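Local coordinates for EVE domain-containing protein (Pseudomonas syringae pv. tomato str. DC3000, PDB 2EVE) that is of unknown function but folds as an EVE domain, akin to PUA and ASCH domains, and may therefore bind modified nucleic acid, at residues G44-F49 against E140-I145; A60-I65 against G100-F105. All blocks are in the same frame, centred on the assembly; numbering follows the deposited sequence.

Interaction 1. Residues G44-F49 against E140-I145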
loop_
_atom_site.group_PDB
_atom_site.type_symbol
_atom_site.label_atom_id
_atom_site.label_comp_id
_atom_site.label_asym_id
_atom_site.label_seq_id
_atom_site.Cartn_x
_atom_site.Cartn_y
_atom_site.Cartn_z
ATOM N N GLY A 44 -7.956 -4.558 10.985
ATOM C CA GLY A 44 -7.901 -5.993 10.782
ATOM C C GLY A 44 -7.708 -6.384 9.332
ATOM O O GLY A 44 -7.256 -7.494 9.042
ATOM N N ASP A 45 -8.066 -5.490 8.413
ATOM C CA ASP A 45 -7.882 -5.772 6.992
ATOM C C ASP A 45 -6.393 -5.990 6.766
ATOM O O ASP A 45 -5.560 -5.437 7.485
ATOM C CB ASP A 45 -8.340 -4.596 6.125
ATOM C CG ASP A 45 -9.851 -4.490 6.012
ATOM O OD1 ASP A 45 -10.571 -5.358 6.555
ATOM O OD2 ASP A 45 -10.317 -3.528 5.373
ATOM N N GLU A 46 -6.055 -6.804 5.775
ATOM C CA GLU A 46 -4.655 -7.064 5.467
ATOM C C GLU A 46 -4.337 -6.531 4.083
ATOM O O GLU A 46 -5.232 -6.375 3.254
ATOM C CB GLU A 46 -4.368 -8.564 5.533
ATOM C CG GLU A 46 -4.426 -9.124 6.942
ATOM C CD GLU A 46 -4.351 -10.637 6.969
ATOM O OE1 GLU A 46 -5.287 -11.288 6.458
ATOM O OE2 GLU A 46 -3.361 -11.172 7.505
ATOM N N PHE A 47 -3.065 -6.245 3.833
ATOM C CA PHE A 47 -2.668 -5.731 2.529
ATOM C C PHE A 47 -1.298 -6.218 2.116
ATOM O O PHE A 47 -0.442 -6.499 2.959
ATOM C CB PHE A 47 -2.668 -4.195 2.536
ATOM C CG PHE A 47 -1.563 -3.583 3.361
ATOM C CD1 PHE A 47 -0.334 -3.262 2.789
ATOM C CD2 PHE A 47 -1.756 -3.321 4.714
ATOM C CE1 PHE A 47 0.687 -2.691 3.556
ATOM C CE2 PHE A 47 -0.743 -2.754 5.489
ATOM C CZ PHE A 47 0.474 -2.436 4.910
ATOM N N PHE A 48 -1.102 -6.333 0.808
ATOM C CA PHE A 48 0.194 -6.726 0.285
ATOM C C PHE A 48 1.046 -5.471 0.220
ATOM O O PHE A 48 0.604 -4.435 -0.279
ATOM C CB PHE A 48 0.064 -7.329 -1.114
ATOM C CG PHE A 48 -0.464 -8.726 -1.118
ATOM C CD1 PHE A 48 0.086 -9.689 -0.277
ATOM C CD2 PHE A 48 -1.508 -9.085 -1.959
ATOM C CE1 PHE A 48 -0.398 -10.991 -0.277
ATOM C CE2 PHE A 48 -1.999 -10.385 -1.966
ATOM C CZ PHE A 48 -1.444 -11.341 -1.123
ATOM N N PHE A 49 2.259 -5.573 0.751
ATOM C CA PHE A 49 3.214 -4.467 0.769
ATOM C C PHE A 49 4.012 -4.582 -0.532
ATOM O O PHE A 49 4.858 -5.465 -0.681
ATOM C CB PHE A 49 4.135 -4.622 1.991
ATOM C CG PHE A 49 4.916 -3.378 2.356
ATOM C CD1 PHE A 49 5.750 -2.749 1.435
ATOM C CD2 PHE A 49 4.855 -2.874 3.656
ATOM C CE1 PHE A 49 6.517 -1.631 1.806
ATOM C CE2 PHE A 49 5.612 -1.768 4.034
ATOM C CZ PHE A 49 6.445 -1.142 3.112
ATOM N N GLU A 140 -10.098 -14.155 -4.022
ATOM C CA GLU A 140 -9.512 -15.072 -4.993
ATOM C C GLU A 140 -8.108 -14.632 -5.385
ATOM O O GLU A 140 -7.201 -15.457 -5.500
ATOM C CB GLU A 140 -10.379 -15.164 -6.253
ATOM C CG GLU A 140 -11.866 -15.329 -5.987
ATOM C CD GLU A 140 -12.590 -13.996 -5.910
ATOM O OE1 GLU A 140 -12.871 -13.403 -6.978
ATOM O OE2 GLU A 140 -12.868 -13.535 -4.784
ATOM N N GLN A 141 -7.926 -13.332 -5.595
ATOM C CA GLN A 141 -6.615 -12.822 -5.972
ATOM C C GLN A 141 -5.643 -12.989 -4.814
ATOM O O GLN A 141 -4.483 -13.339 -5.016
ATOM C CB GLN A 141 -6.715 -11.349 -6.379
ATOM C CG GLN A 141 -7.612 -11.114 -7.581
ATOM C CD GLN A 141 -7.882 -9.643 -7.831
ATOM O OE1 GLN A 141 -7.957 -8.847 -6.893
ATOM N NE2 GLN A 141 -8.051 -9.276 -9.101
ATOM N N TRP A 142 -6.124 -12.742 -3.601
ATOM C CA TRP A 142 -5.295 -12.873 -2.412
ATOM C C TRP A 142 -4.794 -14.310 -2.266
ATOM O O TRP A 142 -3.603 -14.542 -2.069
ATOM C CB TRP A 142 -6.092 -12.456 -1.170
ATOM C CG TRP A 142 -5.279 -12.419 0.097
ATOM C CD1 TRP A 142 -5.064 -13.451 0.968
ATOM C CD2 TRP A 142 -4.546 -11.299 0.615
ATOM N NE1 TRP A 142 -4.240 -13.043 1.992
ATOM C CE2 TRP A 142 -3.908 -11.728 1.800
ATOM C CE3 TRP A 142 -4.363 -9.976 0.190
ATOM C CZ2 TRP A 142 -3.103 -10.878 2.567
ATOM C CZ3 TRP A 142 -3.561 -9.130 0.952
ATOM C CH2 TRP A 142 -2.940 -9.589 2.130
ATOM N N ALA A 143 -5.707 -15.269 -2.373
ATOM C CA ALA A 143 -5.342 -16.676 -2.257
ATOM C C ALA A 143 -4.366 -17.075 -3.357
ATOM O O ALA A 143 -3.434 -17.844 -3.123
ATOM C CB ALA A 143 -6.592 -17.547 -2.327
ATOM N N ALA A 144 -4.575 -16.546 -4.560
ATOM C CA ALA A 144 -3.704 -16.861 -5.684
ATOM C C ALA A 144 -2.282 -16.377 -5.435
ATOM O O ALA A 144 -1.315 -17.074 -5.744
ATOM C CB ALA A 144 -4.252 -16.236 -6.964
ATOM N N ILE A 145 -2.153 -15.179 -4.878
ATOM C CA ILE A 145 -0.835 -14.630 -4.602
ATOM C C ILE A 145 -0.151 -15.396 -3.471
ATOM O O ILE A 145 1.048 -15.666 -3.538
ATOM C CB ILE A 145 -0.928 -13.122 -4.276
ATOM C CG1 ILE A 145 -1.330 -12.365 -5.547
ATOM C CG2 ILE A 145 0.407 -12.606 -3.755
ATOM C CD1 ILE A 145 -1.700 -10.921 -5.331
#
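Trp142 CG stands anti to its backbone N (chi1 -174°), while Phe48 CG stands anti to its carbonyl carbon (chi1 -76°); from these positions the two rings extend from helix and strand and overlap between them. The pair is an offset stack. The centroid of the Phe48 ring lies 3.8 Å from that of the six-membered ring of Trp142, and the planes are inclined by 13°. Trp142 CZ3 sits over the centre of the phenyl face, whereas Phe48 CZ lies over the indole displaced toward the rim. The closest approach of the two rings is between Phe48 CE2 and Trp142 CE3, 3.2 Å.

Ile145, one helical turn after Trp142, covers the opposite face of Phe48. Its CG2 makes a CH-pi contact over the face, 3.9 Å from the ring centroid, and its CD1 approaches Phe48 CE2 at 3.4 Å. The phenyl is thus clamped between an indole and a branched aliphatic chain presented by the same helix. This is alpha-on-beta packing in the EVE domain, a member of the PUA clan: helix 139-149 lies across strand 46-51 of the mixed sheet, with the segment axes 10.8 Å apart at closest approach.

Farther along, the edge of the indole at Trp142 CH2 meets the strand backbone, with Phe47 C near the ring plane, 3.7 Å from CH2. Glu46 contributes its aliphatic CB, 3.8 Å from Trp142 CH2 and oblique to the ring. The CB of Phe47 leaves the backbone on the side away from the helix, and its ring meets Trp26 edge-to-face. Tyr3 of strand 3-8 also stacks on Trp142, and Ile59 of strand 58-71 touches both Phe48 and Ile145.

Interaction 2. Residues A60-I65 against G100-F105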
loop_
_atom_site.group_PDB
_atom_site.type_symbol
_atom_site.label_atom_id
_atom_site.label_comp_id
_atom_site.label_asym_id
_atom_site.label_seq_id
_atom_site.Cartn_x
_atom_site.Cartn_y
_atom_site.Cartn_z
ATOM N N ALA A 60 6.424 -7.637 -1.522
ATOM C CA ALA A 60 7.489 -8.011 -0.596
ATOM C C ALA A 60 7.034 -8.560 0.748
ATOM O O ALA A 60 7.847 -9.092 1.510
ATOM C CB ALA A 60 8.400 -6.817 -0.373
ATOM N N GLY A 61 5.748 -8.426 1.045
ATOM C CA GLY A 61 5.243 -8.920 2.309
ATOM C C GLY A 61 3.788 -8.581 2.543
ATOM O O GLY A 61 3.066 -8.193 1.619
ATOM N N ILE A 62 3.368 -8.719 3.795
ATOM C CA ILE A 62 1.993 -8.466 4.196
ATOM C C ILE A 62 1.925 -7.572 5.430
ATOM O O ILE A 62 2.746 -7.685 6.341
ATOM C CB ILE A 62 1.281 -9.795 4.521
ATOM C CG1 ILE A 62 1.331 -10.714 3.301
ATOM C CG2 ILE A 62 -0.155 -9.534 4.947
ATOM C CD1 ILE A 62 0.793 -12.112 3.575
ATOM N N GLY A 63 0.939 -6.679 5.446
ATOM C CA GLY A 63 0.739 -5.792 6.578
ATOM C C GLY A 63 -0.729 -5.823 6.955
ATOM O O GLY A 63 -1.528 -6.451 6.264
ATOM N N LYS A 64 -1.095 -5.164 8.049
ATOM C CA LYS A 64 -2.489 -5.127 8.475
ATOM C C LYS A 64 -2.844 -3.717 8.919
ATOM O O LYS A 64 -1.967 -2.924 9.263
ATOM C CB LYS A 64 -2.733 -6.111 9.627
ATOM C CG LYS A 64 -2.008 -5.759 10.917
ATOM C CD LYS A 64 -2.209 -6.848 11.962
ATOM C CE LYS A 64 -1.488 -6.513 13.255
ATOM N NZ LYS A 64 -1.628 -7.606 14.254
ATOM N N ILE A 65 -4.131 -3.402 8.905
ATOM C CA ILE A 65 -4.570 -2.076 9.314
ATOM C C ILE A 65 -4.830 -2.064 10.815
ATOM O O ILE A 65 -5.626 -2.851 11.319
ATOM C CB ILE A 65 -5.856 -1.677 8.568
ATOM C CG1 ILE A 65 -5.621 -1.757 7.052
ATOM C CG2 ILE A 65 -6.301 -0.286 8.999
ATOM C CD1 ILE A 65 -4.399 -0.989 6.560
ATOM N N GLY A 100 0.326 -2.340 10.622
ATOM C CA GLY A 100 1.160 -3.202 11.435
ATOM C C GLY A 100 1.783 -4.318 10.618
ATOM O O GLY A 100 1.276 -4.681 9.555
ATOM N N PHE A 101 2.885 -4.869 11.114
ATOM C CA PHE A 101 3.574 -5.943 10.408
ATOM C C PHE A 101 2.859 -7.281 10.522
ATOM O O PHE A 101 2.320 -7.627 11.574
ATOM C CB PHE A 101 5.006 -6.093 10.938
ATOM C CG PHE A 101 5.784 -7.202 10.283
ATOM C CD1 PHE A 101 5.978 -8.418 10.934
ATOM C CD2 PHE A 101 6.323 -7.029 9.014
ATOM C CE1 PHE A 101 6.702 -9.450 10.327
ATOM C CE2 PHE A 101 7.048 -8.049 8.396
ATOM C CZ PHE A 101 7.237 -9.263 9.055
ATOM N N VAL A 102 2.835 -8.021 9.418
ATOM C CA VAL A 102 2.229 -9.343 9.407
ATOM C C VAL A 102 3.252 -10.371 8.930
ATOM O O VAL A 102 3.516 -11.349 9.626
ATOM C CB VAL A 102 0.964 -9.401 8.507
ATOM C CG1 VAL A 102 0.463 -10.840 8.411
ATOM C CG2 VAL A 102 -0.132 -8.518 9.089
ATOM N N ASP A 103 3.846 -10.153 7.760
ATOM C CA ASP A 103 4.826 -11.108 7.256
ATOM C C ASP A 103 5.750 -10.511 6.205
ATOM O O ASP A 103 5.416 -9.525 5.546
ATOM C CB ASP A 103 4.095 -12.338 6.693
ATOM C CG ASP A 103 5.018 -13.527 6.467
ATOM O OD1 ASP A 103 6.045 -13.640 7.168
ATOM O OD2 ASP A 103 4.701 -14.365 5.595
ATOM N N ILE A 104 6.933 -11.100 6.070
ATOM C CA ILE A 104 7.896 -10.643 5.083
ATOM C C ILE A 104 8.289 -11.851 4.242
ATOM O O ILE A 104 8.563 -12.929 4.772
ATOM C CB ILE A 104 9.141 -10.011 5.755
ATOM C CG1 ILE A 104 10.133 -9.562 4.684
ATOM C CG2 ILE A 104 9.763 -10.991 6.741
ATOM C CD1 ILE A 104 11.320 -8.798 5.228
ATOM N N PHE A 105 8.282 -11.675 2.927
ATOM C CA PHE A 105 8.616 -12.754 2.009
ATOM C C PHE A 105 10.123 -12.928 1.858
ATOM O O PHE A 105 10.876 -11.954 1.847
ATOM C CB PHE A 105 8.003 -12.487 0.627
ATOM C CG PHE A 105 6.491 -12.454 0.609
ATOM C CD1 PHE A 105 5.745 -12.793 1.735
ATOM C CD2 PHE A 105 5.814 -12.099 -0.555
ATOM C CE1 PHE A 105 4.348 -12.785 1.698
ATOM C CE2 PHE A 105 4.420 -12.088 -0.601
ATOM C CZ PHE A 105 3.686 -12.431 0.526
HETATM O O HOH W 1 10.531 -9.311 0.983
HETATM O O HOH W 2 0.500 -9.336 13.066
#
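Ile62 and Asp103 form the hydrogen-bonded pair at the middle of this antiparallel ladder: Ile62 N donates to Asp103 O at 2.8 Å with an N-H...O angle of 171°. The carbonyl of Ile62 is gripped twice, by Asp103 N and Val102 N, which reach Ile62 O from the same face of its plane. The Asp103 bond is nearly straight, that of Val102 more bent at 137°. This double acceptance marks a classic beta bulge, in which Val102 and Asp103 share Ile62 as partner and the register shifts by one. Beyond it, Lys64 and Gly100 exchange two backbone bonds, Gly100 N to Lys64 O being 2.7 Å. At the other end Ala60 O accepts from Phe105 N at 3.0 Å and from a water that also donates to Phe105 O. A second water accepts from Lys64 NZ and donates to Phe101 O.

Gly61 CA lies over the centre of the Phe105 ring, 3.9 Å from its centroid, a CH-pi contact. Val102 CB packs 3.7 Å from Ile62 CG2, and Val102 CG2 touches Lys64 CB. Asp103 OD2 forms a salt bridge with Arg149 of helix 139-149. That helix also covers Ile62 through Trp142 and Leu146, while Ala60 and Ile104 touch Ile15 of helix 15-21, and strand 46-51 borders strand 58-71 along its other edge.

Overall arrangement
The two contacts share one mixed sheet but hold it differently. Interaction 1 is a buried helix-to-strand contact, built from ring stacking and aliphatic packing; interaction 2 joins strands 58-71 and 95-110 edge to edge through backbone bonds, is only partly buried, and has waters at both ends. Strand 46-51 links them as the sheet neighbour of 58-71, with probable hydrogen bonds from Ala60 N to Phe49 O (2.8 Å) and from Gly63 N to Phe47 O (2.9 Å). Helix 139-149 reaches both, since Trp142 stacks on Phe48 and also touches Ile62. In sequence, interaction 2 is nested within the loop that interaction 1 closes.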